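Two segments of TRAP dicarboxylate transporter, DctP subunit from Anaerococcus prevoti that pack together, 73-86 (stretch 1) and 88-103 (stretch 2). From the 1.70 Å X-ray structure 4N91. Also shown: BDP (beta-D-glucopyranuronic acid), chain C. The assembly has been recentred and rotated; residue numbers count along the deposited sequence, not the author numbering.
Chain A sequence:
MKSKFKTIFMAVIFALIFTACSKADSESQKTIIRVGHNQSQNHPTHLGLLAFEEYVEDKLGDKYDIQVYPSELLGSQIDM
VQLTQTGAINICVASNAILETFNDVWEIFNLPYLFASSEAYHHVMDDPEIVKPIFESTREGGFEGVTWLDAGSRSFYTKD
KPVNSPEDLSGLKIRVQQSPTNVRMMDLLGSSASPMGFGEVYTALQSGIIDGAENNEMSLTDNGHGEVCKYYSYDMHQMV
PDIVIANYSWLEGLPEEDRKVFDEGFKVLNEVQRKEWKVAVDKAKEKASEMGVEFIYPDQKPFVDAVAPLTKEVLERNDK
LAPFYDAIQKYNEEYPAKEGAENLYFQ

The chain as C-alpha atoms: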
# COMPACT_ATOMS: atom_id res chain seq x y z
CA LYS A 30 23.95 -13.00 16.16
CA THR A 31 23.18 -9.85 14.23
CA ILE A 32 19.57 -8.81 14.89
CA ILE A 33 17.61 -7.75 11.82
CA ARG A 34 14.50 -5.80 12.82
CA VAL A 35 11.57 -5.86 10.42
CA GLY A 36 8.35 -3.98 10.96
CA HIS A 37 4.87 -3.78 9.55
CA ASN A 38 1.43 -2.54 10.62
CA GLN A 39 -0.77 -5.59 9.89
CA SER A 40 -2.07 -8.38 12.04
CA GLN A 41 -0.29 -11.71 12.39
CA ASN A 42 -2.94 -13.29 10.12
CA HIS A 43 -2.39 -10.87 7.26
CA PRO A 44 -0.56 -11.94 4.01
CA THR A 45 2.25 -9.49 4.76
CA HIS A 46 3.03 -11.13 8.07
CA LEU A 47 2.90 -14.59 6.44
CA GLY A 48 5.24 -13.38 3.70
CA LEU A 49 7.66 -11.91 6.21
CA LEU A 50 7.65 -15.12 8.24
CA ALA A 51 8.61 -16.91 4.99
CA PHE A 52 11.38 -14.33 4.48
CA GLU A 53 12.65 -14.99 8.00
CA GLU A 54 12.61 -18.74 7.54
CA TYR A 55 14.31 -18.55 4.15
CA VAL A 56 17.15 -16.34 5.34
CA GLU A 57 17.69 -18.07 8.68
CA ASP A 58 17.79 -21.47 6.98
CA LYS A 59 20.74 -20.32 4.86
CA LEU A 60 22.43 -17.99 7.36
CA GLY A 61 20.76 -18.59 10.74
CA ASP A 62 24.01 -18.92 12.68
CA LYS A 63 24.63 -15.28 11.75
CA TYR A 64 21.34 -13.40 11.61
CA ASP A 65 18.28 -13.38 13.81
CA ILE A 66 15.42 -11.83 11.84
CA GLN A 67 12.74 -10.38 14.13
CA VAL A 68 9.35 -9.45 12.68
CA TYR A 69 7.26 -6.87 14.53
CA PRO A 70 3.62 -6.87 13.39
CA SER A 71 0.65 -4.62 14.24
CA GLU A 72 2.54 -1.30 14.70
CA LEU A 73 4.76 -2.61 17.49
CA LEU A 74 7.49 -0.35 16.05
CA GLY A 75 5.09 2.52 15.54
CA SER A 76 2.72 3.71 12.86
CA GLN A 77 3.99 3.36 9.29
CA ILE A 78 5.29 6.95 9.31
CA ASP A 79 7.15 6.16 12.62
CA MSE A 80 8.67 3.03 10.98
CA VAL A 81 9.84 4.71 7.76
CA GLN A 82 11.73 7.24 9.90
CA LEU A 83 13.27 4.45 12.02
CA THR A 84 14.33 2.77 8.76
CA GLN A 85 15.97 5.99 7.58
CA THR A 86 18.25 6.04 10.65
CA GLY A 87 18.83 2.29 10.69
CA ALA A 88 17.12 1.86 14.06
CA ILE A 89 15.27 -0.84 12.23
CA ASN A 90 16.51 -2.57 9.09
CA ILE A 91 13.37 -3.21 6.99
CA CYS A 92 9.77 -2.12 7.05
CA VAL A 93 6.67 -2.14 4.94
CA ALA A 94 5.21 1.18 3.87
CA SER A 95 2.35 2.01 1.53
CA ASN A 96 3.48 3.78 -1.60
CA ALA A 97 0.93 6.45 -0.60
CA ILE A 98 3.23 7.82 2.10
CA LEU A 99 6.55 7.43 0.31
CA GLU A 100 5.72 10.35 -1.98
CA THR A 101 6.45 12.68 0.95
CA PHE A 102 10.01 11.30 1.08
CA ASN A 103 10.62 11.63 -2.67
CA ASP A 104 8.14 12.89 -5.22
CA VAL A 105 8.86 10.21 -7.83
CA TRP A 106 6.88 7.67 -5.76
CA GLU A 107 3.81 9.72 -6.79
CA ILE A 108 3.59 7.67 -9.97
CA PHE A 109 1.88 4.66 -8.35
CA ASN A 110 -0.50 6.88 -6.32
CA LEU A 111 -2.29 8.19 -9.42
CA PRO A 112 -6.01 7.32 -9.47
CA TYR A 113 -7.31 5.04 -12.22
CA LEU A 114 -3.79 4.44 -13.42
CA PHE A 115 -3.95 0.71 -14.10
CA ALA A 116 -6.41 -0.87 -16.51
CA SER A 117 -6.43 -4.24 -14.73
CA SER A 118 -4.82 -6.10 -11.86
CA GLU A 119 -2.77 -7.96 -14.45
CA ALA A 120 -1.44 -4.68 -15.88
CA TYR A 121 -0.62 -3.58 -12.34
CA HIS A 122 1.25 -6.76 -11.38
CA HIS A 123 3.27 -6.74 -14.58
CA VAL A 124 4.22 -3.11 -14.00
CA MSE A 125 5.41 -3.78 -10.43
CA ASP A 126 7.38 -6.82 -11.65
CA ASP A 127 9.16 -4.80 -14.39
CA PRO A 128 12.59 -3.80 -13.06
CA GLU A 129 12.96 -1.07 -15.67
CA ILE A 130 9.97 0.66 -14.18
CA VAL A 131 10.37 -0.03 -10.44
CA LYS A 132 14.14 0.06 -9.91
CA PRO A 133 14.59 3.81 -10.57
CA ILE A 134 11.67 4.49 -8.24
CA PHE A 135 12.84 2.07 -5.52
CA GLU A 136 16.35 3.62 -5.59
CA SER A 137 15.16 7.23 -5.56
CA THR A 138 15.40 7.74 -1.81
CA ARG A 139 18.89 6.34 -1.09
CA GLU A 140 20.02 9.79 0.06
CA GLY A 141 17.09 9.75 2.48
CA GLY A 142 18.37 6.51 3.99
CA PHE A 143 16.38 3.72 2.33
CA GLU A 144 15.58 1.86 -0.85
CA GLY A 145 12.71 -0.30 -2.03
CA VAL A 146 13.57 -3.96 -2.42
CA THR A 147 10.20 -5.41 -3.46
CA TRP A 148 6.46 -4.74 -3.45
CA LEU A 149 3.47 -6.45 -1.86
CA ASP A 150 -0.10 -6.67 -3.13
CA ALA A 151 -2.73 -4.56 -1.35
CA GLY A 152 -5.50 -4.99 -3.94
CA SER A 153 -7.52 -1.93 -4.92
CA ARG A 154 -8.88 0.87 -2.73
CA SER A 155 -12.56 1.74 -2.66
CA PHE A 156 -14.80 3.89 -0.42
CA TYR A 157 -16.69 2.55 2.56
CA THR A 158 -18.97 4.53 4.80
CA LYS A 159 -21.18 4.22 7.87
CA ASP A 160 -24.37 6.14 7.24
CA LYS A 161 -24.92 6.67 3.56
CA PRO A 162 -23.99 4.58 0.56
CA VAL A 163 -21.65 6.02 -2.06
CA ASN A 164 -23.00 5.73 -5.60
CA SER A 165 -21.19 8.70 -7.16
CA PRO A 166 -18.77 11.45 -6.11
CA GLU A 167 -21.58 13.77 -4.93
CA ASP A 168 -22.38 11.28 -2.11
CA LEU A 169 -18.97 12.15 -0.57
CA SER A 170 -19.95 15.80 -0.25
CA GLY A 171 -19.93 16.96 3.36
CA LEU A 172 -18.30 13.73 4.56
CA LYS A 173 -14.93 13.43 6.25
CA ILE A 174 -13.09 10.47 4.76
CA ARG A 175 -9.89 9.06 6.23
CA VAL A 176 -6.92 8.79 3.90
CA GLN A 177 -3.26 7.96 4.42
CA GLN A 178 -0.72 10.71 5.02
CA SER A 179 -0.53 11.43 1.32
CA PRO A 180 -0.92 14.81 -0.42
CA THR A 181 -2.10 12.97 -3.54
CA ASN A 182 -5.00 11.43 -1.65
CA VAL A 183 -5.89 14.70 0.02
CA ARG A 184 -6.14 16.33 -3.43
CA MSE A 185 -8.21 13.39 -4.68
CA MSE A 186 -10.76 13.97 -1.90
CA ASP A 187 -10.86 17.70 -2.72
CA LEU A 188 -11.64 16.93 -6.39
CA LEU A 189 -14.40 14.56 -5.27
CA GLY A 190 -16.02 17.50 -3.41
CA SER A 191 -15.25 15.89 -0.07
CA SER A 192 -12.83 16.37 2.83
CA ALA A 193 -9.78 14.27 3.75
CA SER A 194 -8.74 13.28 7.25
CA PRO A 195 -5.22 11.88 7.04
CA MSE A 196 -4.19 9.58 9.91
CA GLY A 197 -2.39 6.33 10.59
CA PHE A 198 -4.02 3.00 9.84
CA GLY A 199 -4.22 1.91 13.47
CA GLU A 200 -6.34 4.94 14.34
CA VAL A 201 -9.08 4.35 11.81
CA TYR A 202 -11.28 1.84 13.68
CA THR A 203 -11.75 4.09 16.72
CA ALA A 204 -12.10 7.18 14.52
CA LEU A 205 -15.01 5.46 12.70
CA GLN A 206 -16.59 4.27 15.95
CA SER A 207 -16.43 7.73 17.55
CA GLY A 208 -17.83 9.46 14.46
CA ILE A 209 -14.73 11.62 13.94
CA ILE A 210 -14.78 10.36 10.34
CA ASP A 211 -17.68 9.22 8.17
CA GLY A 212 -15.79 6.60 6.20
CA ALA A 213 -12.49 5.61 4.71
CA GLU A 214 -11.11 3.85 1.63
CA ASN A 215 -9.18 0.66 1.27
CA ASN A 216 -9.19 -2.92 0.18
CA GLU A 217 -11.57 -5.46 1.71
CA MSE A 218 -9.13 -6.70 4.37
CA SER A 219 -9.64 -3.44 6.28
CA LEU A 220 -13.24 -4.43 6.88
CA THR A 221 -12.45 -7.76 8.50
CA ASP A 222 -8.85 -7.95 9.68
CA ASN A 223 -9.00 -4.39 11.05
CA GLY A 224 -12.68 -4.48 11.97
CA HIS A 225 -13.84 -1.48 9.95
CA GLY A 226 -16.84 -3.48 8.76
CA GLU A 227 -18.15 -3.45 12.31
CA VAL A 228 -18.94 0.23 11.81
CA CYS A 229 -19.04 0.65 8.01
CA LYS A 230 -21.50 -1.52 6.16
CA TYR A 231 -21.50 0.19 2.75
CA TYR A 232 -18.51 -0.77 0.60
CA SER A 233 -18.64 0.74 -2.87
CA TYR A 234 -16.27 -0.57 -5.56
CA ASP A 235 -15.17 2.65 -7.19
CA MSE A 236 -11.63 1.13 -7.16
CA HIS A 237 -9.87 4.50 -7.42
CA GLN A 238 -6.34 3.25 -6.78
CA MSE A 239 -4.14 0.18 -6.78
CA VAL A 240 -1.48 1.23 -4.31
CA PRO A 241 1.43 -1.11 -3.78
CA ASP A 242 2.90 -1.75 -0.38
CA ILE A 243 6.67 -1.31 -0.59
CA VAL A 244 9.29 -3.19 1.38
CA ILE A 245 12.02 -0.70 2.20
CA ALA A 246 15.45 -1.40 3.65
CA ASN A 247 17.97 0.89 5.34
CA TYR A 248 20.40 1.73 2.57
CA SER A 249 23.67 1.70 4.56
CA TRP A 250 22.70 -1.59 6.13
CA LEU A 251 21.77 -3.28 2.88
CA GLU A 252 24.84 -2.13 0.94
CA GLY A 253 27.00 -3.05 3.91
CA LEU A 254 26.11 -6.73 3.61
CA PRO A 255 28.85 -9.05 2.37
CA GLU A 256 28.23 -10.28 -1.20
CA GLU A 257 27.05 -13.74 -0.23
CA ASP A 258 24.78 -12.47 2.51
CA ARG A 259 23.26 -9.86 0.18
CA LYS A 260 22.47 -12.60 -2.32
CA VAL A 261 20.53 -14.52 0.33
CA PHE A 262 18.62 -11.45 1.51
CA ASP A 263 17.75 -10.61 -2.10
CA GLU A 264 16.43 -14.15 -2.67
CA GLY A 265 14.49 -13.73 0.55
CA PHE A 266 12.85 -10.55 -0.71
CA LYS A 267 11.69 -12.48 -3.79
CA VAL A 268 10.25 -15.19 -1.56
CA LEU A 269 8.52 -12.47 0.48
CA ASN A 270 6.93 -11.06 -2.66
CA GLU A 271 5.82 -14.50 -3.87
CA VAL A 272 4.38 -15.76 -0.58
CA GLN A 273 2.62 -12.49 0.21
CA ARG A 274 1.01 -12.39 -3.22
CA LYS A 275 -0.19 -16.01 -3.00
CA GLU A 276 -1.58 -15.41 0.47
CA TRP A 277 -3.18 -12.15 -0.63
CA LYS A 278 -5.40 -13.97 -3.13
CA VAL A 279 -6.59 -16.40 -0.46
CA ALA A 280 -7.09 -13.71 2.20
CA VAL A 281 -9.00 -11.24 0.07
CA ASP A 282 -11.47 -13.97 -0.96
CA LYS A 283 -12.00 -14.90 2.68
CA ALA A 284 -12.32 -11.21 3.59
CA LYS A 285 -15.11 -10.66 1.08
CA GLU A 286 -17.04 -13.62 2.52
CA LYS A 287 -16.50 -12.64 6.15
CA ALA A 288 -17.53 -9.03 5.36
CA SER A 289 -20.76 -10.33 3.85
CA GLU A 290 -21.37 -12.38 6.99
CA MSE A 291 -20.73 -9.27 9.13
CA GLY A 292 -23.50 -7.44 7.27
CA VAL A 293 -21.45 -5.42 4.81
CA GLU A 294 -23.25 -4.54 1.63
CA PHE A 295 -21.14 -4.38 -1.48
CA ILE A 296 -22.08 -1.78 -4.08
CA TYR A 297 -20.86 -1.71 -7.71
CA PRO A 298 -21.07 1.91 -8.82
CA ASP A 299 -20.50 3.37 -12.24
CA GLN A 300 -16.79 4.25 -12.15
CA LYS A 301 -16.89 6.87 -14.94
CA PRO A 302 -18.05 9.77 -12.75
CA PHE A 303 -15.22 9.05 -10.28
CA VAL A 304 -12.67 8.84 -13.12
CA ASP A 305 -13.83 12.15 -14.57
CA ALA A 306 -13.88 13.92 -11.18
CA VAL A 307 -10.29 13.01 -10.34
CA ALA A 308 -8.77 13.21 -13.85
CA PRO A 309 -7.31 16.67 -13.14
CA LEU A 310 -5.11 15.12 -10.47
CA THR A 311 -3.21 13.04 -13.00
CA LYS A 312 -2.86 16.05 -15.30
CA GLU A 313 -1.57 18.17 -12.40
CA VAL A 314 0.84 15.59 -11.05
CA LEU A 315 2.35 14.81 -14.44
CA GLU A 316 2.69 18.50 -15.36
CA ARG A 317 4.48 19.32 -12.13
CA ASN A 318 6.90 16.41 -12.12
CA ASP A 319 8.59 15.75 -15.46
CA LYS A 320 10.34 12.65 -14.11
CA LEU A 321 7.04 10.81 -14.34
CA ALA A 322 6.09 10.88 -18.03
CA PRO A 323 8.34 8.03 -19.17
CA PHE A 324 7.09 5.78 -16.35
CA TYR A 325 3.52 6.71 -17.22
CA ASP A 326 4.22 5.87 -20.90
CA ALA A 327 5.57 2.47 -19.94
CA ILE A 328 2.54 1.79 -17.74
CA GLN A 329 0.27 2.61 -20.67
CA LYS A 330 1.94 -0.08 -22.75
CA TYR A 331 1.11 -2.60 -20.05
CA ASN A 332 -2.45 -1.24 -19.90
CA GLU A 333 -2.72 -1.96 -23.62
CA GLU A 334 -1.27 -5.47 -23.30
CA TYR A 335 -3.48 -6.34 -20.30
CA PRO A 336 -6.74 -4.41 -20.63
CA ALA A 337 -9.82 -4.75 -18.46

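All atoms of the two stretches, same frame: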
# COMPACT_ATOMS: atom_id res chain seq x y z
N LEU A 73 3.89 -2.53 16.34
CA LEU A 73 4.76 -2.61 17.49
C LEU A 73 5.98 -1.65 17.34
O LEU A 73 6.61 -1.30 18.32
CB LEU A 73 5.22 -4.05 17.74
CG LEU A 73 4.18 -4.98 18.39
CD1 LEU A 73 4.75 -6.40 18.47
CD2 LEU A 73 3.78 -4.46 19.77
N LEU A 74 6.34 -1.25 16.15
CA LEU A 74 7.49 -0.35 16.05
C LEU A 74 7.01 1.05 15.73
O LEU A 74 7.80 1.92 15.37
CB LEU A 74 8.46 -0.85 14.99
CG LEU A 74 9.13 -2.17 15.34
CD1 LEU A 74 9.99 -2.67 14.21
CD2 LEU A 74 9.94 -2.04 16.64
N GLY A 75 5.71 1.26 15.88
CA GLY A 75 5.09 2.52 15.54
C GLY A 75 4.17 2.43 14.34
O GLY A 75 4.09 1.40 13.66
N SER A 76 3.47 3.53 14.08
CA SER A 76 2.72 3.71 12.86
C SER A 76 3.67 3.63 11.66
O SER A 76 4.90 3.66 11.81
CB SER A 76 2.09 5.10 12.89
OG SER A 76 3.13 6.07 12.75
N GLN A 77 3.13 3.49 10.45
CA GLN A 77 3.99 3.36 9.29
C GLN A 77 4.94 4.56 9.14
O GLN A 77 6.14 4.40 8.84
CB GLN A 77 3.12 3.22 8.05
CG GLN A 77 3.57 2.21 7.14
CD GLN A 77 2.57 1.96 6.04
OE1 GLN A 77 2.26 2.86 5.29
NE2 GLN A 77 2.12 0.73 5.91
N ILE A 78 4.42 5.75 9.36
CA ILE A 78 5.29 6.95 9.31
C ILE A 78 6.44 6.86 10.31
O ILE A 78 7.56 7.18 9.94
CB ILE A 78 4.49 8.25 9.56
CG1 ILE A 78 3.97 8.77 8.23
CG2 ILE A 78 5.39 9.31 10.19
CD1 ILE A 78 5.08 9.36 7.30
N ASP A 79 6.16 6.42 11.55
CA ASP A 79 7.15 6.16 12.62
C ASP A 79 8.23 5.20 12.03
O ASP A 79 9.44 5.45 12.11
CB ASP A 79 6.52 5.42 13.85
CG ASP A 79 5.67 6.31 14.80
OD1 ASP A 79 5.69 7.56 14.71
OD2 ASP A 79 4.95 5.69 15.68
N MSE A 80 7.77 4.09 11.44
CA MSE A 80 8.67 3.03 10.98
C MSE A 80 9.56 3.47 9.82
O MSE A 80 10.72 3.09 9.77
CB MSE A 80 7.88 1.77 10.59
CG MSE A 80 7.26 1.10 11.78
SE MSE A 80 6.53 -0.66 11.31
CE MSE A 80 4.84 -0.06 10.52
N VAL A 81 9.02 4.24 8.88
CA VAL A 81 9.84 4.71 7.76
C VAL A 81 11.00 5.55 8.32
O VAL A 81 12.15 5.40 7.88
CB VAL A 81 9.04 5.50 6.75
CG1 VAL A 81 9.96 6.10 5.66
CG2 VAL A 81 7.99 4.62 6.10
N GLN A 82 10.70 6.40 9.30
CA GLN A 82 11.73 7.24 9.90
C GLN A 82 12.77 6.41 10.66
O GLN A 82 13.97 6.73 10.61
CB GLN A 82 11.10 8.34 10.77
CG GLN A 82 10.32 9.34 9.93
CD GLN A 82 9.58 10.36 10.76
OE1 GLN A 82 9.95 11.54 10.79
NE2 GLN A 82 8.52 9.92 11.45
N LEU A 83 12.34 5.35 11.33
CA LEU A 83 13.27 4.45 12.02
C LEU A 83 14.12 3.70 11.00
O LEU A 83 15.26 3.32 11.29
CB LEU A 83 12.54 3.45 12.89
CG LEU A 83 11.80 4.04 14.09
CD1 LEU A 83 11.03 2.92 14.81
CD2 LEU A 83 12.78 4.74 15.02
N THR A 84 13.57 3.47 9.82
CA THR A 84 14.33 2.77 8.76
C THR A 84 15.38 3.70 8.18
O THR A 84 16.50 3.29 7.87
CB THR A 84 13.39 2.23 7.67
OG1 THR A 84 12.43 1.36 8.27
CG2 THR A 84 14.17 1.48 6.61
N GLN A 85 15.03 4.98 8.05
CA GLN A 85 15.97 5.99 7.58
C GLN A 85 17.24 6.05 8.43
O GLN A 85 18.34 6.23 7.89
CB GLN A 85 15.34 7.37 7.58
CG GLN A 85 14.32 7.63 6.50
CD GLN A 85 13.81 9.07 6.55
OE1 GLN A 85 13.08 9.46 7.47
NE2 GLN A 85 14.22 9.86 5.58
N THR A 86 17.11 5.93 9.75
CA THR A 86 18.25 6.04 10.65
C THR A 86 18.94 4.70 10.88
O THR A 86 20.04 4.65 11.43
CB THR A 86 17.83 6.58 12.02
OG1 THR A 86 16.97 5.64 12.66
CG2 THR A 86 17.13 7.92 11.88
N ALA A 88 17.61 2.40 12.79
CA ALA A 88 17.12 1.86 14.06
C ALA A 88 16.35 0.56 13.85
O ALA A 88 16.36 -0.35 14.69
CB ALA A 88 16.27 2.90 14.77
N ILE A 89 15.67 0.46 12.72
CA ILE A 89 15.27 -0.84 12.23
C ILE A 89 15.80 -1.02 10.81
O ILE A 89 16.16 -0.04 10.13
CB ILE A 89 13.75 -1.03 12.30
CG1 ILE A 89 13.04 -0.07 11.34
CG2 ILE A 89 13.25 -0.81 13.73
CD1 ILE A 89 11.51 -0.12 11.45
N ASN A 90 15.85 -2.27 10.35
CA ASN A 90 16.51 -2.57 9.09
C ASN A 90 15.56 -2.52 7.88
O ASN A 90 15.92 -2.07 6.80
CB ASN A 90 17.15 -3.96 9.16
CG ASN A 90 18.13 -4.09 10.33
OD1 ASN A 90 17.72 -4.32 11.48
ND2 ASN A 90 19.42 -3.91 10.04
N ILE A 91 14.33 -3.00 8.08
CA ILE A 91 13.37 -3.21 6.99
C ILE A 91 11.99 -2.88 7.53
O ILE A 91 11.67 -3.20 8.67
CB ILE A 91 13.35 -4.67 6.54
CG1 ILE A 91 14.70 -5.11 5.96
CG2 ILE A 91 12.21 -4.90 5.52
CD1 ILE A 91 14.86 -6.63 5.92
N CYS A 92 11.19 -2.21 6.71
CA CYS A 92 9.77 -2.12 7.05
C CYS A 92 8.92 -2.11 5.82
O CYS A 92 9.41 -2.03 4.70
CB CYS A 92 9.48 -0.92 7.91
SG CYS A 92 9.33 0.68 7.08
N VAL A 93 7.62 -2.22 6.03
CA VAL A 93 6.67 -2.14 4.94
C VAL A 93 5.94 -0.83 5.04
O VAL A 93 5.40 -0.50 6.09
CB VAL A 93 5.65 -3.31 5.00
CG1 VAL A 93 4.61 -3.18 3.90
CG2 VAL A 93 6.34 -4.64 4.85
N ALA A 94 5.92 -0.09 3.94
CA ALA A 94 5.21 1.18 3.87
C ALA A 94 4.36 1.25 2.61
O ALA A 94 4.80 0.84 1.54
CB ALA A 94 6.21 2.33 3.86
N SER A 95 3.16 1.79 2.72
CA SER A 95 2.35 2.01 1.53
C SER A 95 3.02 3.04 0.65
O SER A 95 3.58 4.03 1.13
CB SER A 95 0.96 2.50 1.91
OG SER A 95 0.18 2.77 0.76
N ASN A 96 2.95 2.82 -0.64
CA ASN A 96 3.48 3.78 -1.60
C ASN A 96 2.87 5.17 -1.35
O ASN A 96 3.49 6.21 -1.64
CB ASN A 96 3.14 3.32 -3.00
CG ASN A 96 3.93 4.03 -4.05
OD1 ASN A 96 5.06 3.66 -4.34
ND2 ASN A 96 3.35 5.06 -4.63
N ALA A 97 1.64 5.19 -0.84
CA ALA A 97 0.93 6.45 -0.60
C ALA A 97 1.78 7.42 0.22
O ALA A 97 1.75 8.62 -0.02
CB ALA A 97 -0.40 6.18 0.11
N ILE A 98 2.49 6.93 1.23
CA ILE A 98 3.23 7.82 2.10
C ILE A 98 4.65 8.09 1.65
O ILE A 98 5.27 9.05 2.06
CB ILE A 98 3.22 7.38 3.59
CG1 ILE A 98 4.05 6.13 3.79
CG2 ILE A 98 1.75 7.22 4.13
CD1 ILE A 98 4.36 5.83 5.24
N LEU A 99 5.17 7.27 0.75
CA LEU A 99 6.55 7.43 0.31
C LEU A 99 6.73 8.66 -0.56
O LEU A 99 7.82 9.20 -0.65
CB LEU A 99 7.05 6.19 -0.39
CG LEU A 99 7.14 4.96 0.53
CD1 LEU A 99 7.61 3.77 -0.27
CD2 LEU A 99 8.06 5.20 1.71
N GLU A 100 5.65 9.13 -1.18
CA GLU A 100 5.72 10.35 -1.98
C GLU A 100 6.14 11.59 -1.20
O GLU A 100 6.56 12.55 -1.79
CB GLU A 100 4.39 10.60 -2.70
CG GLU A 100 3.23 10.92 -1.78
CD GLU A 100 1.92 11.19 -2.51
OE1 GLU A 100 1.77 10.81 -3.70
OE2 GLU A 100 1.02 11.77 -1.86
N THR A 101 6.02 11.56 0.12
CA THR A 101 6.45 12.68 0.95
C THR A 101 7.95 12.61 1.24
O THR A 101 8.52 13.57 1.73
CB THR A 101 5.64 12.79 2.27
OG1 THR A 101 5.86 11.64 3.10
CG2 THR A 101 4.16 12.92 1.98
N PHE A 102 8.57 11.48 0.92
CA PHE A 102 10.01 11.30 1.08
C PHE A 102 10.75 11.57 -0.22
O PHE A 102 11.89 12.04 -0.20
CB PHE A 102 10.33 9.90 1.63
CG PHE A 102 9.87 9.71 3.04
CD1 PHE A 102 8.55 9.38 3.31
CD2 PHE A 102 10.73 9.92 4.11
CE1 PHE A 102 8.10 9.24 4.63
CE2 PHE A 102 10.28 9.79 5.42
CZ PHE A 102 8.98 9.44 5.67
N ASN A 103 10.12 11.25 -1.34
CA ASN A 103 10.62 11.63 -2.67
C ASN A 103 9.44 11.65 -3.61
O ASN A 103 8.64 10.71 -3.65
CB ASN A 103 11.68 10.65 -3.17
CG ASN A 103 12.40 11.15 -4.41
OD1 ASN A 103 11.85 11.19 -5.52
ND2 ASN A 103 13.67 11.50 -4.24
C1 BDP C . -3.48 -1.11 3.55
C2 BDP C . -2.06 -1.15 3.23
C3 BDP C . -1.25 -0.61 4.38
C4 BDP C . -1.63 0.73 4.69
C5 BDP C . -3.09 0.79 4.95
C6 BDP C . -3.59 2.24 5.14
O2 BDP C . -1.78 -2.60 3.24
O3 BDP C . 0.18 -0.68 4.06
O4 BDP C . -0.95 1.28 5.70
O5 BDP C . -3.84 0.24 3.81
O6A BDP C . -3.01 2.89 6.04
O1 BDP C . -4.19 -1.38 2.31
O6B BDP C . -4.65 2.59 4.58
O HOH W 1 3.33 -1.62 7.34

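The helix of stretch 1 runs at 145° to the strand of stretch 2, closer to antiparallel than to perpendicular, with 8.1 Å between the axes at their closest approach. The chain reverses tightly between them, so the end of the helix meets the start of stretch 2, while the helix start reaches the far end of the strand and the short, weakly bonded helix after it.

Before the helix, Leu74 points toward the other stretch and sets its CD1 3.8 Å from CG2 of Ile89. Gly75 follows at phi 112° and psi 173°, backbone angles that by themselves call for glycine; a CB there would also lie 2.4 Å from CB of Asp79. Ser76 then caps the helix: Asp79 N donates to Ser76 OG at 3.3 Å, and Ser76 N returns a bond to Asp79 OD2 at 3.1 Å. This reciprocal box stays clear of the partner stretch.

Gln77 is the main polar link of the contact. Its OE1 accepts from Ser95 N at 2.9 Å with an almost straight 169° angle, tying the first turn of the helix to the last residue of the strand. NE2 serves two acceptors: it donates to O3 of the bound beta-D-glucopyranuronic acid at 3.0 Å and to a water, also at 3.0 Å, which in turn donates to Val93 O at 2.7 Å. One side chain thus links helix, strand and sugar, and its chi1 of -136°, between wells, accompanies that arrangement. Ser95 repeats the capping device on its own side, its OG accepting from Ala97 N at 3.2 Å.

Ile78 leaves the backbone sideways, yet its end comes nearer, so that CD1 lies 4.2 Å from Ile98 CD1 and 4.0 Å from Phe102 CE1, at the edge of the ring. Selenomethionine Met80 packs its CB 4.0 Å from Cys92 SG and 4.2 Å from Ile89 CD1.

Val81 is the apolar centre. From the t rotamer it places CG1 over a face of Phe102, 3.8 Å from the ring centroid and 22° off the normal, a CH-pi contact, while CG2 meets Ala94 CB at 3.7 Å and Ile98 CD1 at 3.9 Å. A small beta-branched residue therefore serves ring and strand at once. Gln82 points away, its NE2 bonded back to Ile78 O at 3.3 Å, though its CG still skirts the edge of the Phe102 ring.

At Leu83 the backbone takes over: Ile89 N donates to Leu83 O at 3.2 Å and 168°, fastening the reversal, and Leu83 CB backs it 3.9 Å from Ile89 CG1. Thr84 donates its hydroxyl OG1 to Met80 O at 2.9 Å, one turn back, and the same OG1 packs 3.4 Å from Ile89 CG1. Gln85 brings OE1 to the Phe102 edge, 3.5 Å from CE2. Last, Thr86 OG1 lies 3.5 Å from Ala88 CB, where the two stretches meet across the turn.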